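Local coordinates for protein exoribonuclease II, mitochondrial (Candida glabrata, PDB 6F3H) that probably degrades RNA from the 3' end as the magnesium-dependent exoribonuclease component of the mitochondrial RNA degradosome, at residues I426-P431 against I491-E496; L614-C619 against T695-M700; A621-N626 against L710-F715. The protein carries 1 engineered substitution. One frame throughout, in Å; residues are numbered along the deposited sequence.

Contact 1 of 3, residues I426-P431 against I491-E496; sequences IHIADP and ISFSFE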
loop_
_atom_site.group_PDB
_atom_site.type_symbol
_atom_site.label_atom_id
_atom_site.label_comp_id
_atom_site.label_asym_id
_atom_site.label_seq_id
_atom_site.Cartn_x
_atom_site.Cartn_y
_atom_site.Cartn_z
ATOM N N ILE A 426 17.261 -16.974 -14.136
ATOM C CA ILE A 426 16.823 -15.736 -13.530
ATOM C C ILE A 426 17.645 -15.555 -12.290
ATOM O O ILE A 426 17.513 -16.321 -11.329
ATOM C CB ILE A 426 15.340 -15.770 -13.198
ATOM C CG1 ILE A 426 14.626 -16.433 -14.353
ATOM C CG2 ILE A 426 14.830 -14.371 -12.974
ATOM C CD1 ILE A 426 14.726 -15.609 -15.617
ATOM N N HIS A 427 18.491 -14.550 -12.312
ATOM C CA HIS A 427 19.414 -14.319 -11.224
ATOM C C HIS A 427 18.882 -13.169 -10.413
ATOM O O HIS A 427 18.756 -12.051 -10.912
ATOM C CB HIS A 427 20.815 -14.021 -11.725
ATOM C CG HIS A 427 21.218 -14.909 -12.841
ATOM N ND1 HIS A 427 21.494 -16.241 -12.647
ATOM C CD2 HIS A 427 21.412 -14.660 -14.155
ATOM C CE1 HIS A 427 21.810 -16.780 -13.809
ATOM N NE2 HIS A 427 21.776 -15.841 -14.738
ATOM N N ILE A 428 18.563 -13.457 -9.176
ATOM C CA ILE A 428 17.993 -12.489 -8.275
ATOM C C ILE A 428 19.102 -12.113 -7.313
ATOM O O ILE A 428 19.843 -12.987 -6.850
ATOM C CB ILE A 428 16.791 -13.110 -7.549
ATOM C CG1 ILE A 428 15.666 -13.364 -8.540
ATOM C CG2 ILE A 428 16.291 -12.155 -6.522
ATOM C CD1 ILE A 428 15.558 -12.299 -9.605
ATOM N N ALA A 429 19.237 -10.826 -7.028
ATOM C CA ALA A 429 20.219 -10.437 -6.032
ATOM C C ALA A 429 19.967 -11.218 -4.747
ATOM O O ALA A 429 18.837 -11.647 -4.481
ATOM C CB ALA A 429 20.151 -8.939 -5.778
ATOM N N ASP A 430 20.986 -11.412 -3.925
ATOM C CA ASP A 430 20.833 -12.237 -2.734
ATOM C C ASP A 430 21.122 -11.399 -1.503
ATOM O O ASP A 430 22.163 -11.548 -0.848
ATOM C CB ASP A 430 21.725 -13.472 -2.765
ATOM C CG ASP A 430 21.631 -14.250 -1.494
ATOM O OD1 ASP A 430 20.486 -14.456 -1.032
ATOM O OD2 ASP A 430 22.686 -14.639 -0.954
ATOM N N PRO A 431 20.208 -10.512 -1.149
ATOM C CA PRO A 431 20.415 -9.753 0.073
ATOM C C PRO A 431 20.254 -10.625 1.303
ATOM O O PRO A 431 20.865 -10.338 2.339
ATOM C CB PRO A 431 19.369 -8.642 -0.031
ATOM C CG PRO A 431 18.277 -9.252 -0.824
ATOM C CD PRO A 431 18.885 -10.275 -1.738
ATOM N N ILE A 491 20.775 -15.545 -6.215
ATOM C CA ILE A 491 19.951 -16.725 -6.116
ATOM C C ILE A 491 19.347 -16.921 -7.486
ATOM O O ILE A 491 18.628 -16.047 -7.979
ATOM C CB ILE A 491 18.849 -16.575 -5.065
ATOM C CG1 ILE A 491 19.459 -16.332 -3.685
ATOM C CG2 ILE A 491 18.004 -17.822 -5.032
ATOM C CD1 ILE A 491 18.440 -16.511 -2.532
ATOM N N SER A 492 19.607 -18.066 -8.094
ATOM C CA SER A 492 19.283 -18.225 -9.493
ATOM C C SER A 492 18.313 -19.374 -9.697
ATOM O O SER A 492 18.460 -20.458 -9.119
ATOM C CB SER A 492 20.557 -18.410 -10.304
ATOM O OG SER A 492 21.455 -17.341 -10.040
ATOM N N PHE A 493 17.326 -19.114 -10.540
ATOM C CA PHE A 493 16.249 -20.042 -10.815
ATOM C C PHE A 493 16.355 -20.413 -12.272
ATOM O O PHE A 493 16.279 -19.543 -13.135
ATOM C CB PHE A 493 14.902 -19.399 -10.538
ATOM C CG PHE A 493 14.794 -18.841 -9.162
ATOM C CD1 PHE A 493 15.367 -17.605 -8.856
ATOM C CD2 PHE A 493 14.128 -19.539 -8.166
ATOM C CE1 PHE A 493 15.282 -17.080 -7.573
ATOM C CE2 PHE A 493 14.042 -19.017 -6.890
ATOM C CZ PHE A 493 14.617 -17.787 -6.591
ATOM N N SER A 494 16.531 -21.686 -12.542
ATOM C CA SER A 494 16.850 -22.136 -13.879
ATOM C C SER A 494 15.816 -23.153 -14.309
ATOM O O SER A 494 15.306 -23.916 -13.482
ATOM C CB SER A 494 18.244 -22.734 -13.923
ATOM O OG SER A 494 19.155 -21.905 -13.220
ATOM N N PHE A 495 15.473 -23.120 -15.590
ATOM C CA PHE A 495 14.504 -24.057 -16.139
ATOM C C PHE A 495 14.491 -23.919 -17.651
ATOM O O PHE A 495 15.034 -22.964 -18.215
ATOM C CB PHE A 495 13.124 -23.804 -15.592
ATOM C CG PHE A 495 12.731 -22.402 -15.719
ATOM C CD1 PHE A 495 13.050 -21.489 -14.725
ATOM C CD2 PHE A 495 12.116 -21.957 -16.874
ATOM C CE1 PHE A 495 12.705 -20.148 -14.851
ATOM C CE2 PHE A 495 11.774 -20.634 -17.018
ATOM C CZ PHE A 495 12.065 -19.719 -15.998
ATOM N N GLU A 496 13.833 -24.871 -18.301
ATOM C CA GLU A 496 13.834 -24.939 -19.747
ATOM C C GLU A 496 12.435 -24.885 -20.314
ATOM O O GLU A 496 11.486 -25.455 -19.762
ATOM C CB GLU A 496 14.519 -26.176 -20.234
ATOM C CG GLU A 496 16.000 -26.068 -20.072
ATOM C CD GLU A 496 16.658 -27.419 -20.002
ATOM O OE1 GLU A 496 16.052 -28.381 -20.513
ATOM O OE2 GLU A 496 17.776 -27.520 -19.452
#
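Two neighbouring antiparallel strands of a mixed sheet in the RNB domain meet here. Residues 426-429 run at 161° to residues 491-496. Ile426 faces Phe493 and Ile428 faces Ile491, both as hydrogen-bonded pairs, with His427 and Ser492 as the non-hydrogen-bonded pair between them. The tight part of the contact is this three-pair block, and it is wholly buried. Ile426 N gives its hydrogen to Phe493 O at 2.9 Å, and Phe493 N returns one to Ile426 O. Ile428 N donates to Ile491 O, and Ile491 N to Ile428 O at 2.8 Å. This last donor lies in the carbonyl plane; each of the other three lies above the plane of the carbonyl it binds.

On one face, Ile426, Ile428, Ile491 and Phe493 gather under helices 603-625 and 703-716. Ile428 CG1 crosses obliquely to Phe493 CE1 at 3.9 Å. The Phe493 ring keeps its edge to Ile426 O. Past the block, Asp430 swings its CG anti to the backbone N (chi1 176°), so that OD1 comes 3.3 Å from Ile491 CD1. Asp430 OD1 is hydrogen-bonded to His713 NE2 of helix 703-716.

The contact loosens beyond Ile426. The nearest approach of the Phe495 ring to Ile426 is CE1, 4.2 Å from CG1. Glu496 is partly exposed; its carboxylate pairs with Arg421 and Arg423.

The opposite face carries the polar pair. Ser492 OG and His427 ND1 form a nearly straight hydrogen bond (171°), and either could be the donor. Ser492 OG also bonds Thr490 OG1, and His427 NE2 bonds Ser413 OG on strand 410-416, which begins with the magnesium ligand Asp410. Both His427 CG and Ser492 OG lie anti to their own carbonyl carbons. Ser492 OG thus arrives in the plane of the imidazole, at its edge, 2.8 Å from His427 ND1.

Contact 2 of 3, residues L614-C619 against T695-M700; sequences LTNKLC and TVTSPM. With nucleotides of chain C.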
loop_
_atom_site.group_PDB
_atom_site.type_symbol
_atom_site.label_atom_id
_atom_site.label_comp_id
_atom_site.label_asym_id
_atom_site.label_seq_id
_atom_site.Cartn_x
_atom_site.Cartn_y
_atom_site.Cartn_z
ATOM N N LEU A 614 6.512 -15.325 -14.256
ATOM C CA LEU A 614 6.667 -16.760 -14.333
ATOM C C LEU A 614 7.505 -17.272 -13.180
ATOM O O LEU A 614 7.117 -18.221 -12.498
ATOM C CB LEU A 614 7.301 -17.130 -15.651
ATOM C CG LEU A 614 7.608 -18.623 -15.592
ATOM C CD1 LEU A 614 6.313 -19.436 -15.442
ATOM C CD2 LEU A 614 8.406 -19.035 -16.805
ATOM N N THR A 615 8.629 -16.615 -12.920
ATOM C CA THR A 615 9.476 -16.965 -11.789
ATOM C C THR A 615 8.688 -17.015 -10.503
ATOM O O THR A 615 8.859 -17.920 -9.684
ATOM C CB THR A 615 10.550 -15.907 -11.626
ATOM O OG1 THR A 615 11.188 -15.687 -12.883
ATOM C CG2 THR A 615 11.544 -16.325 -10.579
ATOM N N ASN A 616 7.858 -16.001 -10.286
ATOM C CA ASN A 616 7.111 -15.935 -9.052
ATOM C C ASN A 616 6.054 -17.024 -9.011
ATOM O O ASN A 616 5.818 -17.616 -7.954
ATOM C CB ASN A 616 6.512 -14.550 -8.905
ATOM C CG ASN A 616 7.555 -13.524 -8.580
ATOM O OD1 ASN A 616 8.492 -13.801 -7.839
ATOM N ND2 ASN A 616 7.406 -12.328 -9.127
ATOM N N LYS A 617 5.441 -17.340 -10.160
ATOM C CA LYS A 617 4.491 -18.447 -10.191
ATOM C C LYS A 617 5.168 -19.749 -9.807
ATOM O O LYS A 617 4.598 -20.562 -9.075
ATOM C CB LYS A 617 3.857 -18.605 -11.569
ATOM C CG LYS A 617 2.735 -17.660 -11.869
ATOM C CD LYS A 617 1.983 -18.134 -13.097
ATOM C CE LYS A 617 2.735 -17.863 -14.409
ATOM N NZ LYS A 617 1.856 -18.111 -15.599
ATOM N N LEU A 618 6.387 -19.969 -10.284
ATOM C CA LEU A 618 7.017 -21.262 -10.062
ATOM C C LEU A 618 7.441 -21.453 -8.614
ATOM O O LEU A 618 7.326 -22.560 -8.078
ATOM C CB LEU A 618 8.213 -21.424 -10.986
ATOM C CG LEU A 618 7.752 -21.684 -12.422
ATOM C CD1 LEU A 618 8.928 -21.798 -13.369
ATOM C CD2 LEU A 618 6.852 -22.911 -12.490
ATOM N N CYS A 619 7.930 -20.399 -7.953
ATOM C CA CYS A 619 8.283 -20.575 -6.547
ATOM C C CYS A 619 7.072 -20.866 -5.699
ATOM O O CYS A 619 7.201 -21.473 -4.630
ATOM C CB CYS A 619 9.005 -19.369 -5.988
ATOM S SG CYS A 619 10.677 -19.378 -6.454
ATOM N N THR A 695 6.219 -13.964 -4.458
ATOM C CA THR A 695 7.130 -13.001 -5.064
ATOM C C THR A 695 8.518 -13.158 -4.467
ATOM O O THR A 695 8.688 -13.074 -3.251
ATOM C CB THR A 695 6.636 -11.563 -4.881
ATOM O OG1 THR A 695 6.619 -11.233 -3.491
ATOM C CG2 THR A 695 5.251 -11.393 -5.453
ATOM N N VAL A 696 9.507 -13.363 -5.337
ATOM C CA VAL A 696 10.892 -13.601 -4.944
ATOM C C VAL A 696 11.840 -12.714 -5.743
ATOM O O VAL A 696 13.039 -12.632 -5.453
ATOM C CB VAL A 696 11.243 -15.070 -5.154
ATOM C CG1 VAL A 696 10.670 -15.908 -4.049
ATOM C CG2 VAL A 696 10.672 -15.494 -6.467
ATOM N N THR A 697 11.315 -12.068 -6.774
ATOM C CA THR A 697 12.138 -11.332 -7.711
ATOM C C THR A 697 12.681 -10.025 -7.167
ATOM O O THR A 697 13.561 -9.443 -7.805
ATOM C CB THR A 697 11.309 -11.041 -8.942
ATOM O OG1 THR A 697 10.133 -10.322 -8.555
ATOM C CG2 THR A 697 10.895 -12.333 -9.578
ATOM N N SER A 698 12.178 -9.525 -6.040
ATOM C CA SER A 698 12.592 -8.215 -5.530
ATOM C C SER A 698 12.873 -8.255 -4.040
ATOM O O SER A 698 12.246 -7.553 -3.256
ATOM C CB SER A 698 11.515 -7.184 -5.827
ATOM O OG SER A 698 10.948 -7.471 -7.065
ATOM N N PRO A 699 13.862 -9.029 -3.618
ATOM C CA PRO A 699 14.135 -9.150 -2.183
ATOM C C PRO A 699 14.730 -7.901 -1.530
ATOM O O PRO A 699 14.856 -7.898 -0.304
ATOM C CB PRO A 699 15.110 -10.330 -2.116
ATOM C CG PRO A 699 15.791 -10.328 -3.432
ATOM C CD PRO A 699 14.789 -9.834 -4.428
HETATM N N MSE A 700 15.114 -6.858 -2.267
HETATM C CA MSE A 700 15.727 -5.681 -1.614
HETATM C C MSE A 700 14.772 -4.547 -1.410
HETATM O O MSE A 700 15.145 -3.490 -0.911
HETATM C CB MSE A 700 16.864 -5.106 -2.423
HETATM C CG MSE A 700 18.085 -5.957 -2.568
HETATM SE SE MSE A 700 19.204 -5.237 -4.023
HETATM C CE MSE A 700 20.225 -3.892 -3.062
ATOM P P A C 5 9.065 -7.276 -10.558
ATOM O OP1 A C 5 10.006 -8.339 -10.137
ATOM O OP2 A C 5 8.066 -6.765 -9.576
ATOM O "O5'" A C 5 9.946 -6.045 -11.011
ATOM C "C5'" A C 5 10.923 -6.228 -12.014
ATOM C "C4'" A C 5 11.393 -4.926 -12.598
ATOM O "O4'" A C 5 10.297 -4.258 -13.267
ATOM C "C3'" A C 5 11.915 -3.894 -11.616
ATOM O "O3'" A C 5 13.257 -4.131 -11.258
ATOM C "C2'" A C 5 11.730 -2.604 -12.388
ATOM O "O2'" A C 5 12.740 -2.472 -13.377
ATOM C "C1'" A C 5 10.400 -2.872 -13.079
ATOM N N9 A C 5 9.309 -2.481 -12.201
ATOM C C8 A C 5 8.592 -3.236 -11.306
ATOM N N7 A C 5 7.702 -2.552 -10.632
ATOM C C5 A C 5 7.885 -1.272 -11.123
ATOM C C6 A C 5 7.248 -0.066 -10.833
ATOM N N6 A C 5 6.263 0.044 -9.933
ATOM N N1 A C 5 7.680 1.023 -11.517
ATOM C C2 A C 5 8.670 0.901 -12.419
ATOM N N3 A C 5 9.351 -0.182 -12.789
ATOM C C4 A C 5 8.884 -1.219 -12.083
#
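Helix residues 614-619 lie against an irregular loop, residues 695-700, and the backbones come closest at Asn616 and Thr695, whose CA atoms are 5.0 Å apart. Asn616 carries the contact. Its CG is anti to its own carbonyl carbon (chi1 -72°), which sends the amide into the loop's bend. OD1 accepts the backbone N-H of Val696 at 2.7 Å, from a donor above the amide carbonyl plane. The N-H of Thr697 adds a weak bond to the same oxygen. ND2 makes a weak bond to Thr697 OG1 at 3.4 Å and a further bond to Tyr693 OH. One amide therefore grips two successive loop residues, Val696 firmly and Thr697 weakly. Looser contacts flank it: Thr615 CB lies 4.1 Å from Thr697 CG2, and Cys619 SG makes an apolar contact with Val696 CG2 at 3.9 Å. Thr697 OG1 sits between its backbone N and carbonyl carbon (chi1 57°) and donates to OP1 of nucleotide A5 of chain C at 2.5 Å. Asn616 thus lies in the second shell, consistent with positioning Thr697. The Thr697 side chain is about 9 Å from the bound magnesium ion. The loop touches an RNA phosphate, consistent with part of the RNB active site.

Contact 3 of 3, residues A621-N626 against L710-F715; sequences AFFQEN and LQLHRF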
loop_
_atom_site.group_PDB
_atom_site.type_symbol
_atom_site.label_atom_id
_atom_site.label_comp_id
_atom_site.label_asym_id
_atom_site.label_seq_id
_atom_site.Cartn_x
_atom_site.Cartn_y
_atom_site.Cartn_z
ATOM N N ALA A 621 4.801 -23.012 -6.669
ATOM C CA ALA A 621 4.790 -24.465 -6.767
ATOM C C ALA A 621 5.854 -25.071 -5.874
ATOM O O ALA A 621 5.601 -26.029 -5.132
ATOM C CB ALA A 621 5.004 -24.880 -8.217
ATOM N N PHE A 622 7.037 -24.481 -5.897
ATOM C CA PHE A 622 8.173 -25.027 -5.176
ATOM C C PHE A 622 7.928 -25.014 -3.674
ATOM O O PHE A 622 8.115 -26.030 -2.995
ATOM C CB PHE A 622 9.391 -24.206 -5.564
ATOM C CG PHE A 622 10.691 -24.737 -5.075
ATOM C CD1 PHE A 622 11.314 -25.788 -5.722
ATOM C CD2 PHE A 622 11.356 -24.105 -4.040
ATOM C CE1 PHE A 622 12.554 -26.236 -5.302
ATOM C CE2 PHE A 622 12.587 -24.549 -3.610
ATOM C CZ PHE A 622 13.191 -25.611 -4.242
ATOM N N PHE A 623 7.457 -23.885 -3.144
ATOM C CA PHE A 623 7.244 -23.778 -1.705
ATOM C C PHE A 623 6.173 -24.751 -1.242
ATOM O O PHE A 623 6.259 -25.315 -0.143
ATOM C CB PHE A 623 6.862 -22.346 -1.341
ATOM C CG PHE A 623 8.023 -21.501 -0.945
ATOM C CD1 PHE A 623 9.030 -21.238 -1.838
ATOM C CD2 PHE A 623 8.102 -20.956 0.312
ATOM C CE1 PHE A 623 10.104 -20.462 -1.480
ATOM C CE2 PHE A 623 9.180 -20.168 0.674
ATOM C CZ PHE A 623 10.182 -19.920 -0.227
ATOM N N GLN A 624 5.150 -24.947 -2.061
ATOM C CA GLN A 624 4.066 -25.833 -1.680
ATOM C C GLN A 624 4.513 -27.291 -1.699
ATOM O O GLN A 624 4.271 -28.039 -0.741
ATOM C CB GLN A 624 2.901 -25.617 -2.627
ATOM C CG GLN A 624 2.214 -24.291 -2.454
ATOM C CD GLN A 624 1.169 -24.065 -3.528
ATOM O OE1 GLN A 624 -0.019 -24.314 -3.311
ATOM N NE2 GLN A 624 1.604 -23.611 -4.703
ATOM N N GLU A 625 5.165 -27.712 -2.795
ATOM C CA GLU A 625 5.583 -29.105 -2.931
ATOM C C GLU A 625 6.539 -29.479 -1.822
ATOM O O GLU A 625 6.421 -30.556 -1.232
ATOM C CB GLU A 625 6.233 -29.351 -4.293
ATOM N N ASN A 626 7.448 -28.580 -1.478
ATOM C CA ASN A 626 8.391 -28.811 -0.397
ATOM C C ASN A 626 7.875 -28.401 0.972
ATOM O O ASN A 626 8.662 -28.411 1.930
ATOM C CB ASN A 626 9.687 -28.084 -0.691
ATOM C CG ASN A 626 10.486 -28.784 -1.730
ATOM O OD1 ASN A 626 11.261 -29.689 -1.427
ATOM N ND2 ASN A 626 10.221 -28.459 -2.985
ATOM N N LEU A 710 15.169 -15.977 2.787
ATOM C CA LEU A 710 15.758 -16.606 3.962
ATOM C C LEU A 710 15.252 -18.019 4.122
ATOM O O LEU A 710 15.987 -18.898 4.581
ATOM C CB LEU A 710 15.436 -15.815 5.210
ATOM C CG LEU A 710 15.912 -14.367 5.194
ATOM C CD1 LEU A 710 14.890 -13.470 5.915
ATOM C CD2 LEU A 710 17.286 -14.204 5.812
ATOM N N GLN A 711 14.010 -18.265 3.730
ATOM C CA GLN A 711 13.545 -19.636 3.760
ATOM C C GLN A 711 14.317 -20.473 2.764
ATOM O O GLN A 711 14.608 -21.647 3.028
ATOM C CB GLN A 711 12.048 -19.685 3.459
ATOM C CG GLN A 711 11.186 -19.016 4.521
ATOM C CD GLN A 711 11.195 -19.764 5.846
ATOM O OE1 GLN A 711 10.261 -20.500 6.146
ATOM N NE2 GLN A 711 12.268 -19.603 6.629
ATOM N N LEU A 712 14.697 -19.875 1.639
ATOM C CA LEU A 712 15.446 -20.617 0.646
ATOM C C LEU A 712 16.847 -20.923 1.139
ATOM O O LEU A 712 17.273 -22.081 1.125
ATOM C CB LEU A 712 15.473 -19.844 -0.665
ATOM C CG LEU A 712 14.129 -19.972 -1.370
ATOM C CD1 LEU A 712 14.104 -19.253 -2.691
ATOM C CD2 LEU A 712 13.816 -21.423 -1.562
ATOM N N HIS A 713 17.551 -19.918 1.655
ATOM C CA HIS A 713 18.873 -20.175 2.200
ATOM C C HIS A 713 18.850 -21.342 3.164
ATOM O O HIS A 713 19.680 -22.249 3.084
ATOM C CB HIS A 713 19.384 -18.950 2.922
ATOM C CG HIS A 713 20.020 -17.969 2.015
ATOM N ND1 HIS A 713 21.335 -17.583 2.151
ATOM C CD2 HIS A 713 19.531 -17.294 0.952
ATOM C CE1 HIS A 713 21.629 -16.706 1.211
ATOM N NE2 HIS A 713 20.553 -16.513 0.470
ATOM N N ARG A 714 17.879 -21.354 4.066
ATOM C CA ARG A 714 17.823 -22.439 5.030
ATOM C C ARG A 714 17.612 -23.760 4.330
ATOM O O ARG A 714 18.333 -24.731 4.569
ATOM C CB ARG A 714 16.699 -22.187 6.029
ATOM C CG ARG A 714 16.976 -21.023 6.918
ATOM C CD ARG A 714 18.321 -21.246 7.566
ATOM N NE ARG A 714 18.497 -20.390 8.721
ATOM C CZ ARG A 714 17.947 -20.641 9.901
ATOM N NH1 ARG A 714 18.148 -19.821 10.918
ATOM N NH2 ARG A 714 17.185 -21.714 10.058
ATOM N N PHE A 715 16.675 -23.785 3.401
ATOM C CA PHE A 715 16.277 -25.031 2.772
ATOM C C PHE A 715 17.379 -25.595 1.901
ATOM O O PHE A 715 17.696 -26.789 1.959
ATOM C CB PHE A 715 15.048 -24.779 1.936
ATOM C CG PHE A 715 14.602 -25.957 1.188
ATOM C CD1 PHE A 715 13.996 -27.013 1.840
ATOM C CD2 PHE A 715 14.778 -26.015 -0.172
ATOM C CE1 PHE A 715 13.561 -28.111 1.139
ATOM C CE2 PHE A 715 14.348 -27.100 -0.877
ATOM C CZ PHE A 715 13.736 -28.153 -0.227
#
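Phe622 reaches from its helix to the other with its CG anti to the backbone N (chi1 -172°). Phe715 does the same from the other helix (chi1 177°). The two rings therefore reach toward each other tip to tip, with Phe622 CZ 3.9 Å from Phe715 CE2. Their planes are nearly perpendicular and their centroids are 5.9 Å apart, in an oblique meeting.

Leu712 fills the next position along. Its CG is anti to the carbonyl carbon, and its CD2 touches both phenylalanines of the first helix. CD2 touches the edge of the Phe622 ring near its plane, 3.9 Å from CE2. The same methyl lies 3.8 Å from Phe623 CE1, in an oblique approach to that ring.

The two helices are the C-terminal end of helix 603-625 and the later part of helix 703-716, both in the RNB domain. Their local axes are 12.5 Å apart and cross at 54°. At this distance the contact is made mostly by ring and branch ends, and no hydrogen bond crosses it.

Gln711 takes part with its CB, 4.0 Å from Phe623 CE2. Its chain then bends at chi2 and leads off toward Cys722 and Phe723.

Asn626, the first residue beyond the helix, has its CG anti to the carbonyl carbon, so the amide folds back over the last turn. ND2 donates to Phe622 O at 3.2 Å. The donor lies in the Phe622 carbonyl plane on an oxygen lone pair, and this oxygen lies in the Asn626 amide plane. That oxygen also accepts the Asn626 backbone N-H. The bond holds the amide beside the aromatic pair. ND2 then lies over one face of the Phe622 ring, toward its rim, while OD1 approaches Phe715 CZ at 3.2 Å.

All three contacts lie within the RNB domain. From the N terminus, contact 1 comes first. It closes a loop of 59 residues between 426-431 and 491-496, and it is complete before the others open. Helix 603-625 then supplies the first segments of contacts 2 and 3. Contact 2 closes at the loop 695-700, and contact 3 at helix 703-716, just beyond it. Their segments alternate, so these two closures cross. Cys619 SG of contact 2 packs on Phe493 CE2 of contact 1, and Pro699 packs on Ile428. Phe493 CZ of contact 1 packs on Leu712 CD1 from 710-715. The sheet, both helices and the RNA-binding loop are thereby tied together.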